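Local coordinates for protein acyl-coenzyme A oxidase 3 (Yarrowia lipolytica, PDB 5YS9) that oxidises acyl-CoA substrates to (2E)-enoyl-CoA with FAD and molecular oxygen, releasing hydrogen peroxide in peroxisomal fatty acid beta-oxidation, at residues Gly251-Met254 and Asp260-Trp263; His351-Leu356 and Gln614-Val619. All blocks are in the same frame, centred on the assembly; numbering follows the deposited sequence.

Interaction 1: residues Gly251-Met254 and Asp260-Trp263; sequences GKKM and DNGW. With FAD (flavin-adenine dinucleotide), chain C.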
loop_
_atom_site.group_PDB
_atom_site.type_symbol
_atom_site.label_atom_id
_atom_site.label_comp_id
_atom_site.label_asym_id
_atom_site.label_seq_id
_atom_site.Cartn_x
_atom_site.Cartn_y
_atom_site.Cartn_z
ATOM N N GLY A 251 0.121 3.672 -22.070
ATOM C CA GLY A 251 -1.198 3.387 -21.562
ATOM C C GLY A 251 -1.391 3.499 -20.078
ATOM O O GLY A 251 -0.710 4.239 -19.413
ATOM N N LYS A 252 -2.375 2.779 -19.575
ATOM C CA LYS A 252 -2.799 2.918 -18.200
ATOM C C LYS A 252 -1.705 2.578 -17.217
ATOM O O LYS A 252 -1.076 1.546 -17.311
ATOM C CB LYS A 252 -4.019 2.021 -17.952
ATOM C CG LYS A 252 -4.634 2.124 -16.577
ATOM C CD LYS A 252 -5.516 3.339 -16.473
ATOM C CE LYS A 252 -6.203 3.408 -15.135
ATOM N NZ LYS A 252 -5.283 3.809 -14.053
ATOM N N LYS A 253 -1.524 3.460 -16.249
ATOM C CA LYS A 253 -0.639 3.227 -15.103
ATOM C C LYS A 253 -1.412 3.092 -13.788
ATOM O O LYS A 253 -2.579 3.474 -13.685
ATOM C CB LYS A 253 0.366 4.351 -14.988
ATOM C CG LYS A 253 1.153 4.548 -16.258
ATOM C CD LYS A 253 2.301 5.500 -16.065
ATOM C CE LYS A 253 1.868 6.911 -15.769
ATOM N NZ LYS A 253 1.206 7.642 -16.880
ATOM N N MET A 254 -0.772 2.513 -12.784
ATOM C CA MET A 254 -1.362 2.497 -11.464
ATOM C C MET A 254 -1.859 3.915 -11.034
ATOM O O MET A 254 -2.939 4.042 -10.402
ATOM C CB MET A 254 -0.355 1.989 -10.466
ATOM C CG MET A 254 -0.774 2.146 -9.014
ATOM S SD MET A 254 0.255 0.996 -8.107
ATOM C CE MET A 254 -0.345 1.188 -6.405
ATOM N N ASP A 260 2.095 11.343 -20.050
ATOM C CA ASP A 260 2.033 10.543 -21.285
ATOM C C ASP A 260 3.307 9.727 -21.552
ATOM O O ASP A 260 4.056 9.990 -22.484
ATOM C CB ASP A 260 1.686 11.438 -22.505
ATOM C CG ASP A 260 2.719 12.530 -22.763
ATOM O OD1 ASP A 260 3.184 13.147 -21.789
ATOM O OD2 ASP A 260 3.021 12.815 -23.932
ATOM N N ASN A 261 3.518 8.712 -20.730
ATOM C CA ASN A 261 4.706 7.913 -20.799
ATOM C C ASN A 261 4.610 7.095 -22.070
ATOM O O ASN A 261 3.607 6.425 -22.330
ATOM C CB ASN A 261 4.831 6.974 -19.617
ATOM C CG ASN A 261 5.025 7.697 -18.329
ATOM O OD1 ASN A 261 6.165 8.008 -17.934
ATOM N ND2 ASN A 261 3.913 7.944 -17.617
ATOM N N GLY A 262 5.662 7.157 -22.864
ATOM C CA GLY A 262 5.646 6.492 -24.103
ATOM C C GLY A 262 6.872 5.640 -24.232
ATOM O O GLY A 262 7.837 5.851 -23.500
ATOM N N TRP A 263 6.788 4.674 -25.152
ATOM C CA TRP A 263 7.924 3.883 -25.606
ATOM C C TRP A 263 8.485 4.502 -26.857
ATOM O O TRP A 263 7.744 5.109 -27.582
ATOM C CB TRP A 263 7.535 2.442 -25.933
ATOM C CG TRP A 263 6.452 2.246 -26.942
ATOM C CD1 TRP A 263 5.137 2.137 -26.661
ATOM C CD2 TRP A 263 6.570 2.111 -28.357
ATOM N NE1 TRP A 263 4.419 1.958 -27.794
ATOM C CE2 TRP A 263 5.262 1.921 -28.861
ATOM C CE3 TRP A 263 7.636 2.117 -29.253
ATOM C CZ2 TRP A 263 4.987 1.736 -30.217
ATOM C CZ3 TRP A 263 7.371 1.930 -30.627
ATOM C CH2 TRP A 263 6.062 1.734 -31.085
HETATM P PA FAD C . 15.077 -2.926 -12.454
HETATM O O1A FAD C . 15.209 -4.002 -13.462
HETATM O O2A FAD C . 16.216 -2.026 -12.163
HETATM O O5B FAD C . 14.725 -3.654 -11.097
HETATM C C5B FAD C . 13.565 -4.465 -11.005
HETATM C C4B FAD C . 13.479 -5.137 -9.650
HETATM O O4B FAD C . 14.628 -5.951 -9.449
HETATM C C3B FAD C . 13.471 -4.112 -8.547
HETATM O O3B FAD C . 12.583 -4.524 -7.528
HETATM C C2B FAD C . 14.853 -4.161 -7.972
HETATM O O2B FAD C . 14.779 -3.987 -6.570
HETATM C C1B FAD C . 15.357 -5.541 -8.308
HETATM N N9A FAD C . 16.807 -5.429 -8.557
HETATM C C8A FAD C . 17.407 -4.831 -9.594
HETATM N N7A FAD C . 18.742 -4.898 -9.471
HETATM C C5A FAD C . 19.012 -5.545 -8.339
HETATM C C6A FAD C . 20.220 -5.958 -7.612
HETATM N N6A FAD C . 21.447 -5.687 -8.087
HETATM N N1A FAD C . 20.053 -6.614 -6.454
HETATM C C2A FAD C . 18.840 -6.890 -5.966
HETATM N N3A FAD C . 17.708 -6.545 -6.571
HETATM C C4A FAD C . 17.732 -5.888 -7.736
HETATM N N1 FAD C . 12.795 6.670 -16.943
HETATM C C2 FAD C . 13.270 7.658 -17.714
HETATM O O2 FAD C . 14.420 7.586 -18.140
HETATM N N3 FAD C . 12.564 8.727 -18.044
HETATM C C4 FAD C . 11.327 8.893 -17.631
HETATM O O4 FAD C . 10.698 9.890 -17.961
HETATM C C4X FAD C . 10.724 7.862 -16.787
HETATM N N5 FAD C . 9.478 7.975 -16.348
HETATM C C5X FAD C . 8.950 7.013 -15.589
HETATM C C6 FAD C . 7.655 7.169 -15.166
HETATM C C7 FAD C . 7.067 6.210 -14.389
HETATM C C7M FAD C . 5.653 6.423 -13.938
HETATM C C8 FAD C . 7.836 5.007 -14.007
HETATM C C8M FAD C . 7.216 3.947 -13.150
HETATM C C9 FAD C . 9.142 4.850 -14.422
HETATM C C9A FAD C . 9.730 5.813 -15.206
HETATM N N10 FAD C . 11.053 5.681 -15.644
HETATM C C10 FAD C . 11.556 6.700 -16.456
HETATM C "C1'" FAD C . 11.860 4.504 -15.325
HETATM C "C2'" FAD C . 12.392 4.409 -13.907
HETATM O "O2'" FAD C . 13.430 5.364 -13.764
HETATM C "C3'" FAD C . 12.926 2.994 -13.688
HETATM O "O3'" FAD C . 11.800 2.135 -13.726
HETATM C "C4'" FAD C . 13.677 2.692 -12.391
HETATM O "O4'" FAD C . 14.729 3.613 -12.138
HETATM C "C5'" FAD C . 14.350 1.342 -12.472
HETATM O "O5'" FAD C . 13.376 0.327 -12.559
HETATM P P FAD C . 13.487 -0.858 -13.601
HETATM O O1P FAD C . 12.162 -0.984 -14.243
HETATM O O2P FAD C . 14.708 -0.655 -14.418
HETATM O O3P FAD C . 13.710 -2.119 -12.668
HETATM O O HOH W 1 1.524 6.083 -20.102
#
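The end of the Lys253 side chain overlaps the carboxamide of Asn261, the two crossing at about a right angle, with Lys253 NZ modelled 2.8 Å from Asn261 ND2. That carboxamide is probably flipped in the model; turned back, the pair may be a hydrogen bond. The lysine bends at both outer torsions (chi3 -66°, chi4 -69°), which brings its ammonium to this end of the carboxamide and to the carbonyl O of Arg256, its strongest partner; the bond to Ile259 O is weak. Further back along the chain, Lys253 CD lies 4.1 Å from the flavin methyl C7M, while the Asn261 amide lies close to C6 of the same ring. A methionine in place of Lys253 would probably leave the Arg256 carbonyl without its mate and the Asn261 amide freer to turn beside the flavin. Between the backbones, a water sits 3.0 Å from Gly251 O and 3.1 Å from Asn261 O. Trp200 packs on both side chains, and Tyr435 of the second subunit on Lys253. Lys253 and Asn261 belong to the long connection between antiparallel strands 245-249 and 262-272 of the acyl-CoA dehydrogenase middle domain, where Asn261 lines the FAD pocket at the flavin's dimethylbenzene side.

Interaction 2: residues His351-Leu356 and Gln614-Val619; sequences HQRRLL and QVTELV. With FAD (flavin-adenine dinucleotide), chain D.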
loop_
_atom_site.group_PDB
_atom_site.type_symbol
_atom_site.label_atom_id
_atom_site.label_comp_id
_atom_site.label_asym_id
_atom_site.label_seq_id
_atom_site.Cartn_x
_atom_site.Cartn_y
_atom_site.Cartn_z
ATOM N N HIS A 351 -5.178 4.044 19.002
ATOM C CA HIS A 351 -5.278 4.904 17.873
ATOM C C HIS A 351 -4.178 6.002 17.871
ATOM O O HIS A 351 -3.621 6.361 16.787
ATOM C CB HIS A 351 -6.673 5.487 17.788
ATOM C CG HIS A 351 -7.026 5.927 16.418
ATOM N ND1 HIS A 351 -7.394 5.032 15.437
ATOM C CD2 HIS A 351 -7.018 7.153 15.849
ATOM C CE1 HIS A 351 -7.662 5.707 14.338
ATOM N NE2 HIS A 351 -7.435 6.991 14.557
ATOM N N GLN A 352 -3.849 6.484 19.072
ATOM C CA GLN A 352 -2.722 7.399 19.272
ATOM C C GLN A 352 -1.425 6.789 18.767
ATOM O O GLN A 352 -0.703 7.454 18.038
ATOM C CB GLN A 352 -2.582 7.813 20.752
ATOM C CG GLN A 352 -3.747 8.693 21.268
ATOM C CD GLN A 352 -3.669 8.998 22.751
ATOM O OE1 GLN A 352 -2.661 8.689 23.394
ATOM N NE2 GLN A 352 -4.723 9.635 23.299
ATOM N N ARG A 353 -1.185 5.525 19.070
ATOM C CA ARG A 353 -0.028 4.782 18.580
ATOM C C ARG A 353 0.007 4.621 17.070
ATOM O O ARG A 353 1.059 4.599 16.472
ATOM C CB ARG A 353 0.062 3.417 19.242
ATOM C CG ARG A 353 0.696 3.438 20.607
ATOM C CD ARG A 353 0.560 2.094 21.269
ATOM N NE ARG A 353 1.408 1.975 22.434
ATOM C CZ ARG A 353 2.685 1.651 22.389
ATOM N NH1 ARG A 353 3.266 1.406 21.236
ATOM N NH2 ARG A 353 3.372 1.565 23.499
ATOM N N ARG A 354 -1.149 4.435 16.465
ATOM C CA ARG A 354 -1.233 4.363 15.020
ATOM C C ARG A 354 -0.832 5.645 14.315
ATOM O O ARG A 354 -0.182 5.593 13.297
ATOM C CB ARG A 354 -2.641 3.999 14.584
ATOM C CG ARG A 354 -3.117 2.646 15.045
ATOM C CD ARG A 354 -3.765 1.910 13.897
ATOM N NE ARG A 354 -5.206 1.887 14.022
ATOM C CZ ARG A 354 -6.047 2.036 13.016
ATOM N NH1 ARG A 354 -7.337 2.001 13.245
ATOM N NH2 ARG A 354 -5.598 2.211 11.795
ATOM N N LEU A 355 -1.253 6.788 14.830
ATOM C CA LEU A 355 -1.066 8.034 14.114
ATOM C C LEU A 355 -0.022 8.990 14.645
ATOM O O LEU A 355 0.653 9.649 13.884
ATOM C CB LEU A 355 -2.391 8.774 13.996
ATOM C CG LEU A 355 -3.558 8.080 13.311
ATOM C CD1 LEU A 355 -4.766 8.986 13.331
ATOM C CD2 LEU A 355 -3.200 7.683 11.895
ATOM N N LEU A 356 0.107 9.096 15.953
ATOM C CA LEU A 356 0.984 10.161 16.497
ATOM C C LEU A 356 2.491 9.986 16.172
ATOM O O LEU A 356 3.168 10.981 15.928
ATOM C CB LEU A 356 0.748 10.375 17.981
ATOM C CG LEU A 356 -0.673 10.827 18.314
ATOM C CD1 LEU A 356 -0.812 11.002 19.823
ATOM C CD2 LEU A 356 -1.115 12.100 17.606
ATOM N N GLN A 614 9.900 -0.472 29.905
ATOM C CA GLN A 614 9.978 0.967 30.214
ATOM C C GLN A 614 9.797 1.832 28.958
ATOM O O GLN A 614 9.096 2.839 28.996
ATOM C CB GLN A 614 11.299 1.335 30.927
ATOM C CG GLN A 614 11.301 2.725 31.573
ATOM C CD GLN A 614 10.251 2.850 32.680
ATOM O OE1 GLN A 614 10.184 2.000 33.582
ATOM N NE2 GLN A 614 9.405 3.876 32.600
ATOM N N VAL A 615 10.437 1.417 27.865
ATOM C CA VAL A 615 10.298 2.044 26.556
ATOM C C VAL A 615 8.832 2.054 26.148
ATOM O O VAL A 615 8.333 3.118 25.754
ATOM C CB VAL A 615 11.160 1.337 25.486
ATOM C CG1 VAL A 615 10.757 1.741 24.076
ATOM C CG2 VAL A 615 12.637 1.661 25.717
ATOM N N THR A 616 8.142 0.905 26.282
ATOM C CA THR A 616 6.691 0.848 26.011
ATOM C C THR A 616 5.943 1.925 26.824
ATOM O O THR A 616 5.178 2.721 26.266
ATOM C CB THR A 616 6.105 -0.584 26.138
ATOM O OG1 THR A 616 6.623 -1.370 25.076
ATOM C CG2 THR A 616 4.607 -0.602 25.998
ATOM N N GLU A 617 6.251 2.030 28.106
ATOM C CA GLU A 617 5.563 2.986 28.954
ATOM C C GLU A 617 5.839 4.418 28.495
ATOM O O GLU A 617 4.956 5.267 28.518
ATOM C CB GLU A 617 5.956 2.770 30.406
ATOM C CG GLU A 617 5.106 3.567 31.383
ATOM C CD GLU A 617 5.097 2.962 32.777
ATOM O OE1 GLU A 617 4.837 1.740 32.876
ATOM O OE2 GLU A 617 5.347 3.703 33.759
ATOM N N LEU A 618 7.059 4.677 28.039
ATOM C CA LEU A 618 7.428 6.029 27.612
ATOM C C LEU A 618 6.725 6.448 26.324
ATOM O O LEU A 618 6.200 7.539 26.266
ATOM C CB LEU A 618 8.941 6.151 27.507
ATOM C CG LEU A 618 9.615 6.211 28.899
ATOM C CD1 LEU A 618 11.129 6.265 28.766
ATOM C CD2 LEU A 618 9.093 7.388 29.716
ATOM N N VAL A 619 6.648 5.532 25.355
ATOM C CA VAL A 619 5.906 5.728 24.113
ATOM C C VAL A 619 4.412 6.050 24.418
ATOM O O VAL A 619 3.874 6.994 23.871
ATOM C CB VAL A 619 6.017 4.484 23.181
ATOM C CG1 VAL A 619 5.082 4.607 21.988
ATOM C CG2 VAL A 619 7.428 4.290 22.679
HETATM P PA FAD D . -15.049 2.913 12.511
HETATM O O1A FAD D . -15.712 1.704 13.052
HETATM O O2A FAD D . -15.364 4.256 13.046
HETATM O O5B FAD D . -13.480 2.811 12.617
HETATM C C5B FAD D . -12.737 3.875 12.043
HETATM C C4B FAD D . -11.323 3.800 12.552
HETATM O O4B FAD D . -11.339 3.950 13.964
HETATM C C3B FAD D . -10.785 2.424 12.252
HETATM O O3B FAD D . -9.461 2.517 11.767
HETATM C C2B FAD D . -10.743 1.733 13.580
HETATM O O2B FAD D . -9.617 0.865 13.636
HETATM C C1B FAD D . -10.664 2.868 14.574
HETATM N N9A FAD D . -11.404 2.395 15.744
HETATM C C8A FAD D . -12.732 2.284 15.834
HETATM N N7A FAD D . -13.077 1.785 17.035
HETATM C C5A FAD D . -11.955 1.555 17.726
HETATM C C6A FAD D . -11.607 1.026 19.056
HETATM N N6A FAD D . -12.550 0.633 19.930
HETATM N N1A FAD D . -10.309 0.956 19.370
HETATM C C2A FAD D . -9.358 1.345 18.516
HETATM N N3A FAD D . -9.594 1.830 17.297
HETATM C C4A FAD D . -10.852 1.952 16.859
HETATM N N1 FAD D . -21.754 -1.833 4.948
HETATM C C2 FAD D . -22.935 -2.428 4.729
HETATM O O2 FAD D . -23.710 -2.548 5.669
HETATM N N3 FAD D . -23.298 -2.908 3.548
HETATM C C4 FAD D . -22.516 -2.825 2.495
HETATM O O4 FAD D . -22.885 -3.274 1.421
HETATM C C4X FAD D . -21.206 -2.187 2.638
HETATM N N5 FAD D . -20.367 -2.074 1.609
HETATM C C5X FAD D . -19.183 -1.476 1.763
HETATM C C6 FAD D . -18.356 -1.360 0.668
HETATM C C7 FAD D . -17.136 -0.748 0.800
HETATM C C7M FAD D . -16.235 -0.637 -0.388
HETATM C C8 FAD D . -16.726 -0.213 2.113
HETATM C C8M FAD D . -15.399 0.454 2.268
HETATM C C9 FAD D . -17.550 -0.333 3.208
HETATM C C9A FAD D . -18.775 -0.941 3.081
HETATM N N10 FAD D . -19.632 -1.069 4.185
HETATM C C10 FAD D . -20.861 -1.680 3.970
HETATM C "C1'" FAD D . -19.296 -0.549 5.512
HETATM C "C2'" FAD D . -18.121 -1.245 6.201
HETATM O "O2'" FAD D . -18.552 -2.460 6.802
HETATM C "C3'" FAD D . -17.500 -0.328 7.256
HETATM O "O3'" FAD D . -16.637 0.568 6.588
HETATM C "C4'" FAD D . -16.673 -1.029 8.323
HETATM O "O4'" FAD D . -17.324 -2.240 8.678
HETATM C "C5'" FAD D . -16.568 -0.221 9.608
HETATM O "O5'" FAD D . -15.637 0.849 9.575
HETATM P P FAD D . -16.116 2.326 9.935
HETATM O O1P FAD D . -16.026 3.183 8.731
HETATM O O2P FAD D . -17.409 2.220 10.639
HETATM O O3P FAD D . -15.023 2.924 10.916
#
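Where helix 349-385 of the C-alpha1 region meets helix 609-628 of the C-terminal helical region, Arg353 reaches across to Thr616 and Val619. Its chain, extended from CG to NE, carries the guanidinium to helix 609-628, and the contact is made by that group. Val619 CG1 comes up against one face, 3.5 Å above the plane and displaced toward the rim, which puts it 3.8 Å from Arg353 NH1. With CG1 anti to the backbone N (chi1 172°), Val619 presents this methyl to the flat group. At the guanidinium's edge, near its plane, Thr616 O lies 3.5 Å from Arg353 NH2, and the methyl CG2 of Thr616 lies just as close to that nitrogen. The polar grip comes from residues beside the pair: Glu595 forms a salt bridge with Arg353 NH1 through one carboxylate oxygen and takes a hydrogen bond from Thr616 OG1 with the other, and Asn620 OD1 binds Arg353 NH2. The next residue of the helix turns another way. Arg354 sends NH1 to the adenosine ribose of FAD, donating to O3B at 2.6 Å with an N-H...O angle of 156°; O2B, at the guanidinium's edge, is equally near NH1. His351 CE1 lies 3.8 Å above the plane of the same guanidinium. Two successive arginines of helix 349-385 thus point to different partners, Arg354 to the cofactor and Arg353 to helix 609-628. The buried charge of Arg353 is probably balanced by Glu595, while Val619 places a methyl against one face.

Going along the chain from the N terminus, interaction 1 comes first and closes a short loop, with five residues between 251-254 and 260-263, inside the beta-sheet middle domain. Interaction 2 opens only after that, and its two helical segments are separated by 257 residues, so it ties the C-alpha1 helices to the C-terminal helical region. The two are in series, neither nesting nor crossing. They lie on opposite sides of the chain's centre, with centres about 42 Å apart and nearest atoms about 19 Å apart, and each touches a different FAD. Those cofactors sit between subunits: the FAD whose flavin lies beside Asn261 is also hydrogen-bonded to Arg354 of the second subunit.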